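Local coordinates for binding domain (Hc) of Paraclostridial Mosquitocidal Protein 1 (Paraclostridium bifermentans, PDB 6HOX) that targets insect nerve cells, as the receptor-binding part of a botulinum-like neurotoxin specific for Anopheles mosquitoes, at residues D23-S28 against N225-A230; N42-E47 against Q76-I81; I91-R96 against I169-N174; T180-G185 against L231-V236. All blocks are in the same frame, centred on the assembly; numbering follows the deposited sequence.

All four contacts lie in the N-terminal, concanavalin-like half of the binding domain. Interaction 1 pairs the first strand with strand 218-227, far along the chain, so interactions 2 and 3 are nested inside the loop it closes, whereas interaction 4 crosses it. Strand 218-227 neighbours strand 89-96, which interaction 3 joins to 167-174; next comes 178-183, on which helix 233-241 packs in interaction 4. The centres of interactions 3 and 4 are about 8 Å apart, those of 1 and 3 about 11 Å. Interaction 2, its centre about 12 Å from that of interaction 1 and in contact with it, ties surface loops to the first strand. Strands distant in sequence thus become one sheet, with a helix packed against it.

Interaction 1 of 4, residues D23-S28 against N225-A230; sequences DNLVFS and NIYQRA
Ile226 O receives two N-H groups from the facing strand: Val26 N gives a nearly straight bond (2.8 Å, 169°), and Phe27 N adds a weak one of 3.4 Å. Two successive residues set against one is a classic beta bulge. Val26 makes it possible with a psi of -12°, which folds the chain locally and shifts the antiparallel register by one between the Leu25–Tyr227 and Phe27–Ile226 pairs. Past the bulge the pairing resumes, Ile226 N donating to Phe27 O at 2.9 Å. Ile226, beta-branched, suits its extended backbone, and its CG2 meets Val26 CG2. Chi1 (-179°) sets Leu25 CG anti to the backbone N, and the chi2 turn then puts CD1 over one face of the Tyr227 ring, 3.9 Å from the centroid and offset toward the rim, a CH-pi contact. At the other end of the contact, Asn24 O accepts from Gln228 N at 2.9 Å. The two side-chain amides, their planes steeply inclined, share a weak bond from Gln228 NE2 to Asn24 OD1. Asn24 ND2 lies 3.4 Å from Arg229 NE at the guanidinium edge, but both are donors; Arg229 instead forms a salt bridge with Glu235. Strand 218-227, which carries Ile226, lies here between strand 25-32 and strand 89-96, where Asn225 and Tyr227 make backbone bonds to Ser92 and Thr90.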
loop_
_atom_site.group_PDB
_atom_site.type_symbol
_atom_site.label_atom_id
_atom_site.label_comp_id
_atom_site.label_asym_id
_atom_site.label_seq_id
_atom_site.Cartn_x
_atom_site.Cartn_y
_atom_site.Cartn_z
ATOM N N ASP A 23 -7.129 24.949 -3.064
ATOM C CA ASP A 23 -6.892 26.379 -3.298
ATOM C C ASP A 23 -5.432 26.638 -3.687
ATOM O O ASP A 23 -5.143 27.570 -4.439
ATOM C CB ASP A 23 -7.242 27.223 -2.071
ATOM C CG ASP A 23 -8.736 27.415 -1.869
ATOM O OD1 ASP A 23 -9.446 26.391 -1.718
ATOM O OD2 ASP A 23 -9.176 28.585 -1.879
ATOM N N ASN A 24 -4.516 25.826 -3.149
ATOM C CA ASN A 24 -3.089 26.047 -3.320
ATOM C C ASN A 24 -2.474 25.040 -4.299
ATOM O O ASN A 24 -1.284 25.075 -4.510
ATOM C CB ASN A 24 -2.374 26.009 -1.976
ATOM C CG ASN A 24 -2.601 27.287 -1.204
ATOM O OD1 ASN A 24 -2.063 28.335 -1.568
ATOM N ND2 ASN A 24 -3.391 27.203 -0.145
ATOM N N LEU A 25 -3.297 24.190 -4.912
ATOM C CA LEU A 25 -2.808 23.162 -5.825
ATOM C C LEU A 25 -2.471 23.796 -7.178
ATOM O O LEU A 25 -3.349 24.332 -7.825
ATOM C CB LEU A 25 -3.895 22.100 -5.994
ATOM C CG LEU A 25 -3.515 20.935 -6.903
ATOM C CD1 LEU A 25 -2.541 20.006 -6.187
ATOM C CD2 LEU A 25 -4.755 20.175 -7.362
ATOM N N VAL A 26 -1.218 23.682 -7.625
ATOM C CA VAL A 26 -0.825 24.320 -8.880
ATOM C C VAL A 26 -0.529 23.267 -9.957
ATOM O O VAL A 26 -0.428 23.600 -11.122
ATOM C CB VAL A 26 0.352 25.298 -8.691
ATOM C CG1 VAL A 26 -0.012 26.423 -7.732
ATOM C CG2 VAL A 26 1.640 24.612 -8.269
ATOM N N PHE A 27 -0.420 21.996 -9.559
ATOM C CA PHE A 27 -0.094 20.915 -10.473
ATOM C C PHE A 27 -0.532 19.588 -9.854
ATOM O O PHE A 27 -0.264 19.353 -8.696
ATOM C CB PHE A 27 1.412 20.878 -10.740
ATOM C CG PHE A 27 1.852 19.794 -11.687
ATOM C CD1 PHE A 27 1.654 19.925 -13.052
ATOM C CD2 PHE A 27 2.452 18.630 -11.215
ATOM C CE1 PHE A 27 2.051 18.920 -13.920
ATOM C CE2 PHE A 27 2.868 17.629 -12.085
ATOM C CZ PHE A 27 2.657 17.770 -13.434
ATOM N N SER A 28 -1.154 18.721 -10.656
ATOM C CA SER A 28 -1.551 17.398 -10.188
ATOM C C SER A 28 -1.487 16.400 -11.343
ATOM O O SER A 28 -2.328 16.424 -12.242
ATOM C CB SER A 28 -2.914 17.421 -9.566
ATOM O OG SER A 28 -3.287 16.120 -9.154
ATOM N N ASN A 225 1.399 15.924 -6.893
ATOM C CA ASN A 225 0.815 17.204 -6.700
ATOM C C ASN A 225 1.890 18.174 -6.217
ATOM O O ASN A 225 2.746 17.789 -5.423
ATOM C CB ASN A 225 -0.331 17.161 -5.690
ATOM C CG ASN A 225 -1.497 16.326 -6.159
ATOM O OD1 ASN A 225 -1.512 15.859 -7.299
ATOM N ND2 ASN A 225 -2.453 16.113 -5.266
ATOM N N ILE A 226 1.828 19.409 -6.726
ATOM C CA ILE A 226 2.596 20.553 -6.193
ATOM C C ILE A 226 1.605 21.599 -5.680
ATOM O O ILE A 226 0.638 21.949 -6.359
ATOM C CB ILE A 226 3.546 21.155 -7.246
ATOM C CG1 ILE A 226 4.495 20.100 -7.821
ATOM C CG2 ILE A 226 4.290 22.337 -6.628
ATOM C CD1 ILE A 226 5.230 20.529 -9.063
ATOM N N TYR A 227 1.861 22.071 -4.462
ATOM C CA TYR A 227 1.085 23.093 -3.807
ATOM C C TYR A 227 2.013 24.277 -3.552
ATOM O O TYR A 227 3.198 24.068 -3.244
ATOM C CB TYR A 227 0.515 22.634 -2.462
ATOM C CG TYR A 227 -0.346 21.400 -2.505
ATOM C CD1 TYR A 227 0.218 20.131 -2.564
ATOM C CD2 TYR A 227 -1.726 21.490 -2.460
ATOM C CE1 TYR A 227 -0.571 18.987 -2.610
ATOM C CE2 TYR A 227 -2.528 20.359 -2.490
ATOM C CZ TYR A 227 -1.948 19.106 -2.580
ATOM O OH TYR A 227 -2.733 18.003 -2.626
ATOM N N GLN A 228 1.444 25.489 -3.630
ATOM C CA GLN A 228 2.206 26.738 -3.539
ATOM C C GLN A 228 2.231 27.238 -2.089
ATOM O O GLN A 228 2.362 28.426 -1.847
ATOM C CB GLN A 228 1.604 27.791 -4.477
ATOM C CG GLN A 228 0.247 28.311 -4.011
ATOM C CD GLN A 228 -0.445 29.159 -5.052
ATOM O OE1 GLN A 228 0.169 29.634 -6.010
ATOM N NE2 GLN A 228 -1.737 29.369 -4.856
ATOM N N ARG A 229 2.133 26.313 -1.133
ATOM C CA ARG A 229 2.275 26.586 0.286
ATOM C C ARG A 229 2.914 25.353 0.935
ATOM O O ARG A 229 2.827 24.256 0.383
ATOM C CB ARG A 229 0.886 26.872 0.879
ATOM C CG ARG A 229 0.901 27.380 2.311
ATOM C CD ARG A 229 -0.451 27.925 2.734
ATOM N NE ARG A 229 -1.502 26.916 2.675
ATOM C CZ ARG A 229 -1.749 26.024 3.627
ATOM N NH1 ARG A 229 -0.889 25.848 4.615
ATOM N NH2 ARG A 229 -2.860 25.313 3.588
ATOM N N ALA A 230 3.549 25.551 2.094
ATOM C CA ALA A 230 4.065 24.468 2.925
ATOM C C ALA A 230 2.958 24.020 3.878
ATOM O O ALA A 230 2.607 24.775 4.759
ATOM C CB ALA A 230 5.266 24.931 3.708
#

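Interaction 2 of 4, residues N42-E47 against Q76-I81; sequences NNTNLE and QKNESI
Thr44 and Ile81 meet tip to tip, the methyl CG2 of Thr44 reaching to 3.5 Å from Ile81 CD1. Threonine fits because its two branches serve different partners: with OG1 beside the backbone N (chi1 -49°), the hydroxyl bonds to Asp38 while the methyl faces the apolar isoleucine. Thr44 CG2 also lies 3.8 Å from Asn78 ND2, the two side chains meeting at a slant. Farther along, Asn42 ND2 comes within 3.6 Å of Ser80 OG, a loose approach. No direct hydrogen bond joins the two segments. A water links them instead, accepting from Asn78 ND2 and, weakly at 3.5 Å, from Asn45 N. Gln76 N is covered by the contact and has no partner in the model; Asn45 O is 3.9 Å away from Gln76 N. Behind these contacts, Asn78 is fixed by its own loop. Asn78 OD1 accepts from Ile81 N at 3.1 Å (167°), the donor standing above the carbonyl plane, and Ser80 N adds a weak bond. Asparagine is apt here, since its short amide can fold back on the following backbone. Thr44, Leu46 and Ile81 also pack on Phe27 of the first strand. A bond from an asparagine side chain to the backbone N three residues on is the mark of an Asx motif, which here shapes the loop leaving strand 73-75.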
loop_
_atom_site.group_PDB
_atom_site.type_symbol
_atom_site.label_atom_id
_atom_site.label_comp_id
_atom_site.label_asym_id
_atom_site.label_seq_id
_atom_site.Cartn_x
_atom_site.Cartn_y
_atom_site.Cartn_z
ATOM N N ASN A 42 -5.000 23.633 -14.253
ATOM C CA ASN A 42 -4.054 24.667 -14.691
ATOM C C ASN A 42 -3.574 24.389 -16.116
ATOM O O ASN A 42 -2.915 25.235 -16.707
ATOM C CB ASN A 42 -2.849 24.796 -13.760
ATOM C CG ASN A 42 -2.994 25.934 -12.781
ATOM O OD1 ASN A 42 -4.083 26.473 -12.603
ATOM N ND2 ASN A 42 -1.894 26.325 -12.165
ATOM N N ASN A 43 -3.889 23.202 -16.635
ATOM C CA ASN A 43 -3.659 22.875 -18.020
ATOM C C ASN A 43 -2.153 22.918 -18.308
ATOM O O ASN A 43 -1.740 23.378 -19.362
ATOM C CB ASN A 43 -4.438 23.833 -18.933
ATOM C CG ASN A 43 -4.518 23.347 -20.362
ATOM O OD1 ASN A 43 -4.726 22.159 -20.593
ATOM N ND2 ASN A 43 -4.343 24.249 -21.319
ATOM N N THR A 44 -1.333 22.478 -17.346
ATOM C CA THR A 44 0.123 22.518 -17.490
ATOM C C THR A 44 0.545 21.647 -18.669
ATOM O O THR A 44 0.032 20.545 -18.812
ATOM C CB THR A 44 0.856 21.970 -16.263
ATOM O OG1 THR A 44 0.310 22.580 -15.094
ATOM C CG2 THR A 44 2.350 22.198 -16.336
ATOM N N ASN A 45 1.519 22.117 -19.457
ATOM C CA ASN A 45 1.949 21.392 -20.638
ATOM C C ASN A 45 2.890 20.239 -20.250
ATOM O O ASN A 45 3.925 20.455 -19.640
ATOM C CB ASN A 45 2.639 22.311 -21.638
ATOM C CG ASN A 45 2.874 21.615 -22.958
ATOM O OD1 ASN A 45 4.015 21.485 -23.392
ATOM N ND2 ASN A 45 1.805 21.132 -23.573
ATOM N N LEU A 46 2.500 19.018 -20.625
ATOM C CA LEU A 46 3.262 17.791 -20.383
ATOM C C LEU A 46 3.695 17.209 -21.722
ATOM O O LEU A 46 2.930 17.222 -22.683
ATOM C CB LEU A 46 2.402 16.705 -19.717
ATOM C CG LEU A 46 1.388 17.135 -18.674
ATOM C CD1 LEU A 46 0.504 15.957 -18.317
ATOM C CD2 LEU A 46 2.078 17.656 -17.433
ATOM N N GLU A 47 4.851 16.559 -21.717
ATOM C CA GLU A 47 5.243 15.689 -22.792
ATOM C C GLU A 47 5.380 14.275 -22.215
ATOM O O GLU A 47 6.306 13.981 -21.479
ATOM C CB GLU A 47 6.529 16.200 -23.443
ATOM C CG GLU A 47 6.863 15.490 -24.752
ATOM C CD GLU A 47 8.272 15.753 -25.262
ATOM O OE1 GLU A 47 8.522 16.909 -25.658
ATOM O OE2 GLU A 47 9.128 14.816 -25.208
ATOM N N GLN A 76 7.577 21.294 -18.508
ATOM C CA GLN A 76 8.132 22.636 -18.509
ATOM C C GLN A 76 7.512 23.384 -17.329
ATOM O O GLN A 76 6.313 23.303 -17.104
ATOM C CB GLN A 76 7.840 23.373 -19.825
ATOM C CG GLN A 76 8.482 22.754 -21.058
ATOM C CD GLN A 76 9.961 22.492 -20.901
ATOM O OE1 GLN A 76 10.742 23.373 -20.525
ATOM N NE2 GLN A 76 10.357 21.260 -21.186
ATOM N N LYS A 77 8.342 24.081 -16.555
ATOM C CA LYS A 77 7.830 24.851 -15.430
ATOM C C LYS A 77 7.252 26.150 -15.993
ATOM O O LYS A 77 7.557 26.527 -17.121
ATOM C CB LYS A 77 8.918 25.090 -14.374
ATOM C CG LYS A 77 9.507 23.817 -13.770
ATOM C CD LYS A 77 10.414 24.036 -12.585
ATOM C CE LYS A 77 11.599 24.903 -12.928
ATOM N NZ LYS A 77 12.626 24.859 -11.865
ATOM N N ASN A 78 6.395 26.786 -15.191
ATOM C CA ASN A 78 5.793 28.093 -15.462
ATOM C C ASN A 78 5.819 28.882 -14.147
ATOM O O ASN A 78 6.516 28.483 -13.205
ATOM C CB ASN A 78 4.392 27.932 -16.060
ATOM C CG ASN A 78 3.541 26.954 -15.277
ATOM O OD1 ASN A 78 3.237 27.183 -14.108
ATOM N ND2 ASN A 78 3.170 25.854 -15.908
ATOM N N GLU A 79 5.071 29.989 -14.077
ATOM C CA GLU A 79 5.136 30.891 -12.931
ATOM C C GLU A 79 4.520 30.234 -11.693
ATOM O O GLU A 79 5.009 30.420 -10.583
ATOM C CB GLU A 79 4.406 32.197 -13.230
ATOM C CG GLU A 79 5.057 33.008 -14.328
ATOM C CD GLU A 79 4.735 34.488 -14.268
ATOM O OE1 GLU A 79 3.847 34.867 -13.464
ATOM O OE2 GLU A 79 5.374 35.264 -15.013
ATOM N N SER A 80 3.431 29.490 -11.900
ATOM C CA SER A 80 2.723 28.821 -10.814
ATOM C C SER A 80 3.578 27.670 -10.263
ATOM O O SER A 80 3.681 27.515 -9.050
ATOM C CB SER A 80 1.361 28.360 -11.260
ATOM O OG SER A 80 1.460 27.523 -12.402
ATOM N N ILE A 81 4.212 26.894 -11.151
ATOM C CA ILE A 81 5.156 25.832 -10.740
ATOM C C ILE A 81 6.535 26.466 -10.526
ATOM O O ILE A 81 7.398 26.415 -11.406
ATOM C CB ILE A 81 5.232 24.675 -11.759
ATOM C CG1 ILE A 81 3.858 24.172 -12.191
ATOM C CG2 ILE A 81 6.074 23.541 -11.199
ATOM C CD1 ILE A 81 3.910 23.133 -13.293
HETATM O O HOH W 1 3.107 24.942 -18.213
#

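Interaction 3 of 4, residues I91-R96 against I169-N174; sequences ISFWIR and ITITVN
Phe93 and Ile169 lie side by side and point the same way from adjacent antiparallel strands of the concanavalin-like sheet. Ile169 CB sits over one face of the phenyl ring, 3.8 Å from its centroid and 20° off the ring normal, a CH-pi contact offset toward the rim. Phe93 CZ is the ring atom nearest Ile169 CB, at 3.5 Å. Chi1 of Phe93 (57°) sets CG between the backbone N and the carbonyl carbon, the crowded position, and from there the ring reaches the partner strand. Ile169 CG1 and CG2 also touch the ring, so both branches of Ile169 and its CB contribute to covering it. Around this core, Ile95 CG2 approaches Ile169 CG1 at 4.1 Å, while Ile171 CD1 stands near the ring plane at the edge of Phe93. Beta-branched residues such as these isoleucines suit both the extended backbone and the buried apolar face; Phe93 also meets the ring of Phe224 on strand 218-227. On the other face, Ser92 lies opposite Thr170, both small and polar, and helix 233-241 packs there, its Val236 on Thr170 and its Leu239 on Ser92. Between the faces runs the hydrogen-bonded backbone. Ile91 and Ile171 exchange two bonds, as do Phe93 and Ile169, while Ser92 and Thr170 form the non-hydrogen-bonded pair between them. The Ile169 N to Phe93 O bond, 2.7 Å long and almost straight at 176°, runs nearly along the C=O axis.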
loop_
_atom_site.group_PDB
_atom_site.type_symbol
_atom_site.label_atom_id
_atom_site.label_comp_id
_atom_site.label_asym_id
_atom_site.label_seq_id
_atom_site.Cartn_x
_atom_site.Cartn_y
_atom_site.Cartn_z
ATOM N N ILE A 91 5.197 19.065 -2.106
ATOM C CA ILE A 91 5.107 18.003 -3.058
ATOM C C ILE A 91 4.452 16.809 -2.346
ATOM O O ILE A 91 4.903 16.419 -1.271
ATOM C CB ILE A 91 6.502 17.661 -3.625
ATOM C CG1 ILE A 91 7.039 18.786 -4.516
ATOM C CG2 ILE A 91 6.480 16.330 -4.371
ATOM C CD1 ILE A 91 8.467 18.589 -4.989
ATOM N N SER A 92 3.411 16.238 -2.960
ATOM C CA SER A 92 2.796 14.974 -2.500
ATOM C C SER A 92 2.606 14.013 -3.681
ATOM O O SER A 92 2.521 14.427 -4.833
ATOM C CB SER A 92 1.508 15.202 -1.740
ATOM O OG SER A 92 0.442 15.654 -2.565
ATOM N N PHE A 93 2.596 12.713 -3.381
ATOM C CA PHE A 93 2.381 11.698 -4.405
ATOM C C PHE A 93 2.167 10.322 -3.770
ATOM O O PHE A 93 2.703 9.983 -2.661
ATOM C CB PHE A 93 3.562 11.635 -5.384
ATOM C CG PHE A 93 4.918 11.380 -4.769
ATOM C CD1 PHE A 93 5.685 12.428 -4.283
ATOM C CD2 PHE A 93 5.446 10.105 -4.715
ATOM C CE1 PHE A 93 6.926 12.204 -3.714
ATOM C CE2 PHE A 93 6.704 9.884 -4.182
ATOM C CZ PHE A 93 7.435 10.931 -3.666
ATOM N N TRP A 94 1.387 9.517 -4.502
ATOM C CA TRP A 94 1.279 8.095 -4.262
ATOM C C TRP A 94 2.356 7.401 -5.086
ATOM O O TRP A 94 2.508 7.711 -6.274
ATOM C CB TRP A 94 -0.109 7.591 -4.645
ATOM C CG TRP A 94 -1.161 7.892 -3.627
ATOM C CD1 TRP A 94 -2.111 8.869 -3.677
ATOM C CD2 TRP A 94 -1.374 7.185 -2.393
ATOM N NE1 TRP A 94 -2.912 8.809 -2.570
ATOM C CE2 TRP A 94 -2.491 7.780 -1.768
ATOM C CE3 TRP A 94 -0.749 6.094 -1.771
ATOM C CZ2 TRP A 94 -2.966 7.339 -0.534
ATOM C CZ3 TRP A 94 -1.240 5.644 -0.563
ATOM C CH2 TRP A 94 -2.334 6.259 0.042
ATOM N N ILE A 95 3.067 6.467 -4.450
ATOM C CA ILE A 95 4.096 5.691 -5.091
ATOM C C ILE A 95 3.932 4.218 -4.716
ATOM O O ILE A 95 3.588 3.873 -3.576
ATOM C CB ILE A 95 5.500 6.222 -4.739
ATOM C CG1 ILE A 95 6.526 5.755 -5.777
ATOM C CG2 ILE A 95 5.910 5.855 -3.323
ATOM C CD1 ILE A 95 7.919 6.329 -5.565
ATOM N N ARG A 96 4.170 3.352 -5.698
ATOM C CA ARG A 96 4.269 1.936 -5.475
ATOM C C ARG A 96 5.570 1.458 -6.115
ATOM O O ARG A 96 5.697 1.470 -7.343
ATOM C CB ARG A 96 3.048 1.211 -6.045
ATOM C CG ARG A 96 2.913 -0.238 -5.596
ATOM C CD ARG A 96 1.696 -0.898 -6.201
ATOM N NE ARG A 96 1.587 -2.317 -5.883
ATOM C CZ ARG A 96 0.669 -3.131 -6.395
ATOM N NH1 ARG A 96 -0.115 -2.716 -7.373
ATOM N NH2 ARG A 96 0.548 -4.370 -5.950
ATOM N N ILE A 169 3.487 9.922 -0.034
ATOM C CA ILE A 169 4.651 10.715 0.383
ATOM C C ILE A 169 4.258 12.183 0.331
ATOM O O ILE A 169 3.636 12.612 -0.661
ATOM C CB ILE A 169 5.863 10.450 -0.525
ATOM C CG1 ILE A 169 6.122 8.952 -0.704
ATOM C CG2 ILE A 169 7.095 11.178 0.002
ATOM C CD1 ILE A 169 6.407 8.231 0.592
ATOM N N THR A 170 4.623 12.925 1.384
ATOM C CA THR A 170 4.467 14.357 1.412
ATOM C C THR A 170 5.805 14.978 1.831
ATOM O O THR A 170 6.420 14.535 2.787
ATOM C CB THR A 170 3.333 14.823 2.345
ATOM O OG1 THR A 170 2.114 14.117 2.103
ATOM C CG2 THR A 170 3.053 16.312 2.219
ATOM N N ILE A 171 6.219 16.024 1.103
ATOM C CA ILE A 171 7.429 16.806 1.395
ATOM C C ILE A 171 7.002 18.282 1.439
ATOM O O ILE A 171 6.473 18.796 0.459
ATOM C CB ILE A 171 8.513 16.553 0.317
ATOM C CG1 ILE A 171 8.938 15.089 0.247
ATOM C CG2 ILE A 171 9.731 17.450 0.481
ATOM C CD1 ILE A 171 9.536 14.735 -1.080
ATOM N N THR A 172 7.193 18.940 2.581
ATOM C CA THR A 172 6.844 20.333 2.741
ATOM C C THR A 172 8.152 21.128 2.854
ATOM O O THR A 172 9.109 20.699 3.529
ATOM C CB THR A 172 5.879 20.534 3.922
ATOM O OG1 THR A 172 6.553 20.256 5.149
ATOM C CG2 THR A 172 4.647 19.655 3.842
ATOM N N VAL A 173 8.202 22.262 2.144
ATOM C CA VAL A 173 9.364 23.146 2.120
ATOM C C VAL A 173 8.907 24.557 2.508
ATOM O O VAL A 173 8.168 25.221 1.778
ATOM C CB VAL A 173 10.049 23.099 0.746
ATOM C CG1 VAL A 173 11.272 24.003 0.679
ATOM C CG2 VAL A 173 10.416 21.668 0.379
ATOM N N ASN A 174 9.299 24.952 3.719
ATOM C CA ASN A 174 9.222 26.300 4.210
ATOM C C ASN A 174 10.632 26.870 4.114
ATOM O O ASN A 174 11.457 26.605 5.005
ATOM C CB ASN A 174 8.687 26.347 5.640
ATOM C CG ASN A 174 8.608 27.748 6.209
ATOM O OD1 ASN A 174 8.025 27.943 7.271
ATOM N ND2 ASN A 174 9.188 28.723 5.527
#

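Interaction 4 of 4, residues T180-G185 against L231-V236; sequences TLYING and LNESEV
A helix start closed by a capping box lies on a sheet tyrosine here, Val236 and Glu233 of the first turn meeting Tyr182 of strand 178-183. Val236 CG1 sits over one face of the phenol ring, 3.7 Å from its centroid and 21° off the normal, a CH-pi contact closest at Tyr182 CG. The first torsion of Val236 (chi1 172°) sets CG1 anti to the backbone N, over the inner part of the ring, while CG2 touches the outer atoms CE1 and CZ. A short branched valine thus spans much of the ring. Glu233 meets the same ring differently: its CG lies at the edge near the plane, and its CA is 3.4 Å from Tyr182 OH. Gly185, whose positive phi suits a residue without a side chain, brings its CA to 4.1 Å from Val236 CG1. The helix end is fastened by reciprocal bonds: Glu235 N donates to Asn232 OD1 at 2.8 Å, and Asn232 N donates to Glu235 OE1, on the lone pair away from the other oxygen. Asparagine suits the N-cap because its amide oxygen reaches a backbone N-H of the first turn. Glu235 also forms a salt bridge with Arg229. No hydrogen bond joins the segments directly; one water connects Tyr182 OH with Leu231 O, at 2.6 and 2.7 Å, and another connects Gly185 O with Glu233 O. The chemistry is therefore divided: carbon groups over the ring face and at its edge make the direct contact, and water bridges the polar groups around it.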
loop_
_atom_site.group_PDB
_atom_site.type_symbol
_atom_site.label_atom_id
_atom_site.label_comp_id
_atom_site.label_asym_id
_atom_site.label_seq_id
_atom_site.Cartn_x
_atom_site.Cartn_y
_atom_site.Cartn_z
ATOM N N THR A 180 10.307 19.074 5.556
ATOM C CA THR A 180 9.720 17.952 6.343
ATOM C C THR A 180 9.177 16.874 5.399
ATOM O O THR A 180 8.534 17.201 4.404
ATOM C CB THR A 180 8.619 18.444 7.290
ATOM O OG1 THR A 180 9.188 19.448 8.126
ATOM C CG2 THR A 180 8.034 17.342 8.147
ATOM N N LEU A 181 9.448 15.600 5.730
ATOM C CA LEU A 181 8.991 14.460 4.944
ATOM C C LEU A 181 8.040 13.583 5.767
ATOM O O LEU A 181 8.308 13.272 6.930
ATOM C CB LEU A 181 10.176 13.635 4.448
ATOM C CG LEU A 181 9.789 12.572 3.409
ATOM C CD1 LEU A 181 10.839 12.437 2.321
ATOM C CD2 LEU A 181 9.554 11.220 4.057
ATOM N N TYR A 182 6.958 13.156 5.101
ATOM C CA TYR A 182 5.873 12.373 5.672
ATOM C C TYR A 182 5.669 11.108 4.820
ATOM O O TYR A 182 5.789 11.175 3.602
ATOM C CB TYR A 182 4.559 13.164 5.657
ATOM C CG TYR A 182 4.525 14.454 6.437
ATOM C CD1 TYR A 182 5.018 15.627 5.894
ATOM C CD2 TYR A 182 3.945 14.525 7.698
ATOM C CE1 TYR A 182 4.992 16.820 6.602
ATOM C CE2 TYR A 182 3.903 15.715 8.415
ATOM C CZ TYR A 182 4.439 16.868 7.875
ATOM O OH TYR A 182 4.414 18.059 8.557
ATOM N N ILE A 183 5.376 9.967 5.468
ATOM C CA ILE A 183 4.827 8.776 4.805
ATOM C C ILE A 183 3.470 8.480 5.457
ATOM O O ILE A 183 3.385 8.448 6.695
ATOM C CB ILE A 183 5.780 7.560 4.877
ATOM C CG1 ILE A 183 7.134 7.868 4.242
ATOM C CG2 ILE A 183 5.140 6.347 4.218
ATOM C CD1 ILE A 183 8.209 6.838 4.466
ATOM N N ASN A 184 2.431 8.318 4.620
ATOM C CA ASN A 184 1.068 8.018 5.024
ATOM C C ASN A 184 0.624 9.019 6.099
ATOM O O ASN A 184 0.023 8.653 7.105
ATOM C CB ASN A 184 0.931 6.552 5.461
ATOM C CG ASN A 184 1.231 5.568 4.341
ATOM O OD1 ASN A 184 1.164 5.914 3.157
ATOM N ND2 ASN A 184 1.587 4.341 4.694
ATOM N N GLY A 185 0.933 10.301 5.876
ATOM C CA GLY A 185 0.457 11.362 6.734
ATOM C C GLY A 185 1.226 11.485 8.044
ATOM O O GLY A 185 0.886 12.337 8.852
ATOM N N LEU A 231 2.417 22.810 3.696
ATOM C CA LEU A 231 1.331 22.364 4.548
ATOM C C LEU A 231 1.896 22.087 5.943
ATOM O O LEU A 231 3.043 21.635 6.084
ATOM C CB LEU A 231 0.665 21.106 3.983
ATOM C CG LEU A 231 0.153 21.157 2.546
ATOM C CD1 LEU A 231 -0.484 19.829 2.170
ATOM C CD2 LEU A 231 -0.843 22.283 2.345
ATOM N N ASN A 232 1.089 22.364 6.975
ATOM C CA ASN A 232 1.458 22.030 8.337
ATOM C C ASN A 232 1.109 20.550 8.580
ATOM O O ASN A 232 0.499 19.893 7.732
ATOM C CB ASN A 232 0.867 23.017 9.352
ATOM C CG ASN A 232 -0.640 22.945 9.488
ATOM O OD1 ASN A 232 -1.240 21.876 9.359
ATOM N ND2 ASN A 232 -1.252 24.084 9.759
ATOM N N GLU A 233 1.556 20.040 9.733
ATOM C CA GLU A 233 1.468 18.636 10.100
ATOM C C GLU A 233 -0.003 18.175 10.054
ATOM O O GLU A 233 -0.296 17.046 9.581
ATOM C CB GLU A 233 2.177 18.436 11.446
ATOM C CG GLU A 233 2.391 16.982 11.817
ATOM C CD GLU A 233 3.308 16.732 13.006
ATOM O OE1 GLU A 233 3.887 17.708 13.512
ATOM O OE2 GLU A 233 3.423 15.558 13.439
ATOM N N SER A 234 -0.926 19.035 10.507
ATOM C CA SER A 234 -2.377 18.703 10.540
ATOM C C SER A 234 -2.961 18.654 9.125
ATOM O O SER A 234 -3.837 17.839 8.826
ATOM C CB SER A 234 -3.158 19.672 11.382
ATOM O OG SER A 234 -2.711 19.624 12.721
ATOM N N GLU A 235 -2.506 19.573 8.274
ATOM C CA GLU A 235 -2.943 19.623 6.893
ATOM C C GLU A 235 -2.478 18.372 6.129
ATOM O O GLU A 235 -3.205 17.885 5.280
ATOM C CB GLU A 235 -2.441 20.911 6.239
ATOM C CG GLU A 235 -3.148 22.144 6.749
ATOM C CD GLU A 235 -2.578 23.466 6.260
ATOM O OE1 GLU A 235 -1.341 23.586 6.169
ATOM O OE2 GLU A 235 -3.373 24.373 5.988
ATOM N N VAL A 236 -1.278 17.853 6.424
ATOM C CA VAL A 236 -0.747 16.672 5.716
ATOM C C VAL A 236 -1.588 15.441 6.099
ATOM O O VAL A 236 -1.932 14.626 5.250
ATOM C CB VAL A 236 0.753 16.454 5.996
ATOM C CG1 VAL A 236 1.246 15.135 5.418
ATOM C CG2 VAL A 236 1.604 17.613 5.492
HETATM O O HOH W 2 5.011 20.201 7.229
HETATM O O HOH W 3 0.811 14.625 9.881
#